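Local coordinates for protein SmhA (Serratia marcescens, PDB 7A27) that is one component of the tripartite alpha-pore-forming toxin Smh, which probably assembles into membrane pores, at residues S22-N33 against A352-L362. Sequence-based numbering, arbitrary orientation.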
ATOM      1  N   SER A  22      -3.321   1.481   4.268  1.00 70.07           N
ATOM      2  CA  SER A  22      -2.166   2.418   4.245  1.00 70.33           C
ATOM      3  C   SER A  22      -0.867   1.581   4.211  1.00 70.25           C
ATOM      4  O   SER A  22      -0.013   1.833   3.345  1.00 70.23           O
ATOM      5  CB  SER A  22      -2.200   3.372   5.435  1.00 70.48           C
ATOM      6  OG  SER A  22      -3.335   4.227   5.417  1.00 68.04           O
ATOM      7  N   SER A  23      -0.739   0.600   5.104  1.00 68.38           N
ATOM      8  CA  SER A  23       0.466  -0.243   5.273  1.00 69.16           C
ATOM      9  C   SER A  23       0.981  -0.776   3.930  1.00 68.94           C
ATOM     10  O   SER A  23       2.190  -0.708   3.694  1.00 71.26           O
ATOM     11  CB  SER A  23       0.196  -1.373   6.216  1.00 68.78           C
ATOM     12  OG  SER A  23       1.284  -2.278   6.222  1.00 68.91           O
ATOM     13  N   GLN A  24       0.111  -1.311   3.083  1.00 67.62           N
ATOM     14  CA  GLN A  24       0.526  -1.942   1.806  1.00 66.80           C
ATOM     15  C   GLN A  24       0.593  -0.879   0.717  1.00 66.47           C
ATOM     16  O   GLN A  24       1.580  -0.876  -0.008  1.00 71.17           O
ATOM     17  CB  GLN A  24      -0.410  -3.101   1.453  1.00 67.27           C
ATOM     18  CG  GLN A  24      -0.524  -4.176   2.531  1.00 67.40           C
ATOM     19  CD  GLN A  24       0.739  -4.950   2.834  1.00 69.83           C
ATOM     20  OE1 GLN A  24       1.773  -4.832   2.175  1.00 72.52           O
ATOM     21  NE2 GLN A  24       0.663  -5.782   3.858  1.00 72.51           N
ATOM     22  N   ALA A  25      -0.398  -0.003   0.606  1.00 65.55           N
ATOM     23  CA  ALA A  25      -0.451   1.062  -0.427  1.00 66.11           C
ATOM     24  C   ALA A  25       0.774   1.961  -0.305  1.00 66.33           C
ATOM     25  O   ALA A  25       1.342   2.268  -1.347  1.00 69.45           O
ATOM     26  CB  ALA A  25      -1.720   1.881  -0.331  1.00 67.11           C
ATOM     27  N   LEU A  26       1.165   2.386   0.901  1.00 65.21           N
ATOM     28  CA  LEU A  26       2.351   3.257   1.107  1.00 64.93           C
ATOM     29  C   LEU A  26       3.596   2.516   0.633  1.00 65.39           C
ATOM     30  O   LEU A  26       4.412   3.120  -0.055  1.00 66.92           O
ATOM     31  CB  LEU A  26       2.501   3.634   2.581  1.00 64.36           C
ATOM     32  CG  LEU A  26       1.505   4.646   3.119  1.00 64.05           C
ATOM     33  CD1 LEU A  26       1.593   4.719   4.632  1.00 64.93           C
ATOM     34  CD2 LEU A  26       1.722   6.010   2.517  1.00 64.76           C
ATOM     35  N   LEU A  27       3.755   1.266   1.042  1.00 65.89           N
ATOM     36  CA  LEU A  27       4.911   0.438   0.635  1.00 66.72           C
ATOM     37  C   LEU A  27       4.881   0.295  -0.895  1.00 68.78           C
ATOM     38  O   LEU A  27       5.921   0.482  -1.517  1.00 70.96           O
ATOM     39  CB  LEU A  27       4.871  -0.915   1.353  1.00 63.98           C
ATOM     40  CG  LEU A  27       6.048  -1.831   1.059  1.00 63.06           C
ATOM     41  CD1 LEU A  27       7.354  -1.147   1.346  1.00 63.79           C
ATOM     42  CD2 LEU A  27       5.981  -3.094   1.878  1.00 63.07           C
ATOM     43  N   ASN A  28       3.721   0.049  -1.494  1.00 69.51           N
ATOM     44  CA  ASN A  28       3.595  -0.167  -2.957  1.00 70.96           C
ATOM     45  C   ASN A  28       3.934   1.145  -3.679  1.00 70.20           C
ATOM     46  O   ASN A  28       4.357   1.099  -4.843  1.00 72.21           O
ATOM     47  CB  ASN A  28       2.209  -0.683  -3.345  1.00 72.96           C
ATOM     48  CG  ASN A  28       2.227  -1.498  -4.625  1.00 75.07           C
ATOM     49  OD1 ASN A  28       3.271  -2.014  -5.032  1.00 72.83           O
ATOM     50  ND2 ASN A  28       1.069  -1.635  -5.256  1.00 78.51           N
ATOM     51  N   GLN A  29       3.753   2.275  -3.009  1.00 67.75           N
ATOM     52  CA  GLN A  29       4.095   3.622  -3.534  1.00 68.50           C
ATOM     53  C   GLN A  29       5.622   3.645  -3.705  1.00 70.12           C
ATOM     54  O   GLN A  29       6.091   4.099  -4.778  1.00 70.63           O
ATOM     55  CB  GLN A  29       3.540   4.672  -2.559  1.00 67.68           C
ATOM     56  CG  GLN A  29       3.522   6.100  -3.055  1.00 68.55           C
ATOM     57  CD  GLN A  29       2.861   7.051  -2.074  1.00 69.91           C
ATOM     58  OE1 GLN A  29       2.631   6.734  -0.916  1.00 69.19           O
ATOM     59  NE2 GLN A  29       2.546   8.256  -2.528  1.00 70.67           N
ATOM     60  N   SER A  30       6.356   3.126  -2.702  1.00 68.42           N
ATOM     61  CA  SER A  30       7.841   3.082  -2.660  1.00 67.08           C
ATOM     62  C   SER A  30       8.346   2.068  -3.691  1.00 65.14           C
ATOM     63  O   SER A  30       9.343   2.362  -4.341  1.00 65.73           O
ATOM     64  CB  SER A  30       8.371   2.779  -1.271  1.00 66.63           C
ATOM     65  OG  SER A  30       7.971   3.756  -0.319  1.00 65.42           O
ATOM     66  N   TYR A  31       7.676   0.931  -3.860  1.00 63.14           N
ATOM     67  CA  TYR A  31       8.058  -0.099  -4.863  1.00 63.91           C
ATOM     68  C   TYR A  31       7.794   0.431  -6.271  1.00 65.29           C
ATOM     69  O   TYR A  31       8.524   0.038  -7.172  1.00 66.74           O
ATOM     70  CB  TYR A  31       7.374  -1.443  -4.611  1.00 63.12           C
ATOM     71  CG  TYR A  31       7.854  -2.190  -3.393  1.00 62.96           C
ATOM     72  CD1 TYR A  31       9.191  -2.185  -3.024  1.00 64.11           C
ATOM     73  CD2 TYR A  31       6.999  -2.997  -2.670  1.00 61.79           C
ATOM     74  CE1 TYR A  31       9.637  -2.882  -1.913  1.00 63.17           C
ATOM     75  CE2 TYR A  31       7.427  -3.712  -1.566  1.00 60.80           C
ATOM     76  CZ  TYR A  31       8.747  -3.645  -1.188  1.00 61.33           C
ATOM     77  OH  TYR A  31       9.180  -4.342  -0.117  1.00 62.83           O
ATOM     78  N   SER A  32       6.804   1.302  -6.453  1.00 67.12           N
ATOM     79  CA  SER A  32       6.564   1.980  -7.754  1.00 69.78           C
ATOM     80  C   SER A  32       7.731   2.927  -8.024  1.00 71.80           C
ATOM     81  O   SER A  32       8.233   2.917  -9.155  1.00 73.60           O
ATOM     82  CB  SER A  32       5.270   2.727  -7.785  1.00 70.08           C
ATOM     83  OG  SER A  32       4.208   1.835  -7.546  1.00 72.05           O
ATOM     84  N   ASN A  33       8.144   3.705  -7.018  1.00 71.28           N
ATOM     85  CA  ASN A  33       9.255   4.672  -7.162  1.00 73.50           C
ATOM     86  C   ASN A  33      10.545   3.914  -7.487  1.00 73.81           C
ATOM     87  O   ASN A  33      11.368   4.456  -8.251  1.00 74.03           O
ATOM     88  CB  ASN A  33       9.429   5.535  -5.917  1.00 74.61           C
ATOM     89  CG  ASN A  33       8.419   6.656  -5.830  1.00 75.94           C
ATOM     90  OD1 ASN A  33       8.119   7.323  -6.832  1.00 76.81           O
ATOM     91  ND2 ASN A  33       7.921   6.888  -4.621  1.00 76.94           N
ATOM     92  N   ALA A 352      -2.501   9.624   7.488  1.00 74.11           N
ATOM     93  CA  ALA A 352      -2.388   8.732   6.309  1.00 74.46           C
ATOM     94  C   ALA A 352      -2.270   9.585   5.045  1.00 74.91           C
ATOM     95  O   ALA A 352      -1.418   9.256   4.191  1.00 76.47           O
ATOM     96  CB  ALA A 352      -3.552   7.785   6.227  1.00 74.20           C
ATOM     97  N   LYS A 353      -3.061  10.661   4.952  1.00 74.81           N
ATOM     98  CA  LYS A 353      -3.061  11.579   3.778  1.00 75.34           C
ATOM     99  C   LYS A 353      -1.722  12.319   3.713  1.00 76.15           C
ATOM    100  O   LYS A 353      -1.222  12.522   2.588  1.00 77.88           O
ATOM    101  CB  LYS A 353      -4.229  12.569   3.827  1.00 77.05           C
ATOM    102  CG  LYS A 353      -5.592  11.955   3.566  1.00 76.23           C
ATOM    103  CD  LYS A 353      -6.752  12.890   3.774  1.00 76.89           C
ATOM    104  CE  LYS A 353      -6.756  14.023   2.779  1.00 78.76           C
ATOM    105  NZ  LYS A 353      -7.977  14.849   2.952  1.00 80.77           N
ATOM    106  N   ALA A 354      -1.190  12.747   4.862  1.00 76.39           N
ATOM    107  CA  ALA A 354       0.118  13.431   4.974  1.00 77.39           C
ATOM    108  C   ALA A 354       1.211  12.460   4.514  1.00 76.22           C
ATOM    109  O   ALA A 354       2.125  12.896   3.807  1.00 77.30           O
ATOM    110  CB  ALA A 354       0.359  13.918   6.379  1.00 78.04           C
ATOM    111  N   ASN A 355       1.089  11.186   4.879  1.00 74.01           N
ATOM    112  CA  ASN A 355       2.056  10.126   4.503  1.00 72.80           C
ATOM    113  C   ASN A 355       1.991   9.880   2.991  1.00 72.21           C
ATOM    114  O   ASN A 355       3.058   9.828   2.369  1.00 70.22           O
ATOM    115  CB  ASN A 355       1.841   8.841   5.309  1.00 72.37           C
ATOM    116  CG  ASN A 355       2.549   8.828   6.652  1.00 73.61           C
ATOM    117  OD1 ASN A 355       3.586   9.460   6.823  1.00 74.76           O
ATOM    118  ND2 ASN A 355       2.028   8.051   7.588  1.00 73.33           N
ATOM    119  N   TYR A 356       0.796   9.746   2.405  1.00 71.68           N
ATOM    120  CA  TYR A 356       0.649   9.522   0.940  1.00 69.83           C
ATOM    121  C   TYR A 356       1.252  10.706   0.191  1.00 72.28           C
ATOM    122  O   TYR A 356       1.747  10.490  -0.922  1.00 75.95           O
ATOM    123  CB  TYR A 356      -0.808   9.334   0.519  1.00 68.06           C
ATOM    124  CG  TYR A 356      -1.412   7.978   0.799  1.00 66.00           C
ATOM    125  CD1 TYR A 356      -0.979   6.852   0.119  1.00 64.44           C
ATOM    126  CD2 TYR A 356      -2.467   7.828   1.677  1.00 65.19           C
ATOM    127  CE1 TYR A 356      -1.540   5.602   0.347  1.00 63.18           C
ATOM    128  CE2 TYR A 356      -3.019   6.594   1.926  1.00 64.44           C
ATOM    129  CZ  TYR A 356      -2.574   5.473   1.255  1.00 63.09           C
ATOM    130  OH  TYR A 356      -3.178   4.276   1.522  1.00 60.07           O
ATOM    131  N   ALA A 357       1.203  11.910   0.765  1.00 73.39           N
ATOM    132  CA  ALA A 357       1.777  13.127   0.144  1.00 75.96           C
ATOM    133  C   ALA A 357       3.302  13.057   0.230  1.00 77.58           C
ATOM    134  O   ALA A 357       3.946  13.188  -0.822  1.00 81.23           O
ATOM    135  CB  ALA A 357       1.246  14.381   0.794  1.00 75.93           C
ATOM    136  N   GLY A 358       3.841  12.823   1.433  1.00 77.68           N
ATOM    137  CA  GLY A 358       5.287  12.829   1.739  1.00 78.69           C
ATOM    138  C   GLY A 358       6.024  11.676   1.092  1.00 78.53           C
ATOM    139  O   GLY A 358       7.138  11.899   0.558  1.00 79.28           O
ATOM    140  N   ASN A 359       5.400  10.497   1.088  1.00 78.23           N
ATOM    141  CA  ASN A 359       5.983   9.236   0.566  1.00 77.80           C
ATOM    142  C   ASN A 359       5.898   9.178  -0.964  1.00 76.90           C
ATOM    143  O   ASN A 359       6.162   8.076  -1.498  1.00 76.81           O
ATOM    144  CB  ASN A 359       5.299   8.014   1.183  1.00 76.97           C
ATOM    145  CG  ASN A 359       6.062   6.723   0.968  1.00 77.44           C
ATOM    146  OD1 ASN A 359       7.293   6.708   1.012  1.00 79.30           O
ATOM    147  ND2 ASN A 359       5.341   5.639   0.733  1.00 77.80           N
ATOM    148  N   ASN A 360       5.597  10.296  -1.645  1.00 76.35           N
ATOM    149  CA  ASN A 360       5.506  10.338  -3.128  1.00 75.78           C
ATOM    150  C   ASN A 360       6.913  10.322  -3.728  1.00 75.62           C
ATOM    151  O   ASN A 360       7.034   9.994  -4.915  1.00 74.27           O
ATOM    152  CB  ASN A 360       4.750  11.547  -3.676  1.00 76.60           C
ATOM    153  CG  ASN A 360       4.506  11.412  -5.169  1.00 78.35           C
ATOM    154  OD1 ASN A 360       3.984  10.397  -5.643  1.00 80.53           O
ATOM    155  ND2 ASN A 360       4.887  12.413  -5.936  1.00 77.86           N
ATOM    156  N   ILE A 361       7.924  10.682  -2.941  1.00 77.17           N
ATOM    157  CA  ILE A 361       9.348  10.737  -3.383  1.00 79.33           C
ATOM    158  C   ILE A 361      10.152   9.700  -2.585  1.00 77.58           C
ATOM    159  O   ILE A 361       9.891   9.546  -1.385  1.00 77.75           O
ATOM    160  CB  ILE A 361       9.916  12.173  -3.279  1.00 83.02           C
ATOM    161  CG1 ILE A 361      11.345  12.254  -3.832  1.00 87.31           C
ATOM    162  CG2 ILE A 361       9.827  12.700  -1.856  1.00 83.09           C
ATOM    163  CD1 ILE A 361      11.517  11.805  -5.290  1.00 87.69           C
ATOM    164  N   LEU A 362      11.071   8.989  -3.251  1.00 75.83           N
ATOM    165  CA  LEU A 362      11.965   7.945  -2.673  1.00 74.05           C
ATOM    166  C   LEU A 362      13.387   8.491  -2.714  1.00 75.82           C
ATOM    167  O   LEU A 362      14.140   8.219  -3.648  1.00 76.00           O
ATOM    168  CB  LEU A 362      11.836   6.665  -3.504  1.00 72.31           C
ATOM    169  CG  LEU A 362      12.511   5.414  -2.944  1.00 70.91           C
ATOM    170  CD1 LEU A 362      11.820   4.978  -1.659  1.00 69.49           C
ATOM    171  CD2 LEU A 362      12.491   4.279  -3.975  1.00 70.22           C
TER
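S22 meets 352-362 at two places: its OG packs against A352 CB, and its CA faces Y356 OH. S22 OG and Y356 OH stand 3.9 Å apart; both are hydrogen-bonded to the hydroxyl of Y80 on helix 48-96, and S22 OG also to H18 O. One turn on, the methyl of A25 lies at the edge of the Y356 ring, in its plane, with A25 CB 3.8 Å from Y356 CE1. L26 takes the ring from a face instead: its CD2 stands 4.1 Å from the Y356 ring centroid, over the face, a CH-pi contact offset toward the CD1-CE1 rim. Y356 is thus a knob in the hole formed by S22, A25, L26 and Q29.

These side chains join two nearly parallel helices, 14-37 and 325-358, whose local axes approach to 10.3 Å, within an elongated helical bundle that, with its two-stranded antiparallel tongue (198-206 and 230-237), is consistent with the ClyA-like family of alpha-pore-forming toxins. Helix 325-358 ends here, and N359 begins to leave helical geometry inside a type I turn, G358 to I361.

Q29 reaches this helix end with CG anti to its own N (chi1 -167°) and the chain extended, which delivers NE2 to Y356 O at 2.9 Å. The N-H...O angle is 163° and the donor lies in the carbonyl plane, on a lone pair. N359, a calcium-binding residue although no calcium is bound here, turns its amide 80° from that of Q29; its ND2 lies 2.8 Å from L26 O and makes weak hydrogen bonds to Q29 OE1 and S30 OG. Farther along, N33 ND2 gives N360 O a weak bond of 3.2 Å, while N33 CB packs 3.6 Å from L362 CB, the two side chains running past each other in opposite directions.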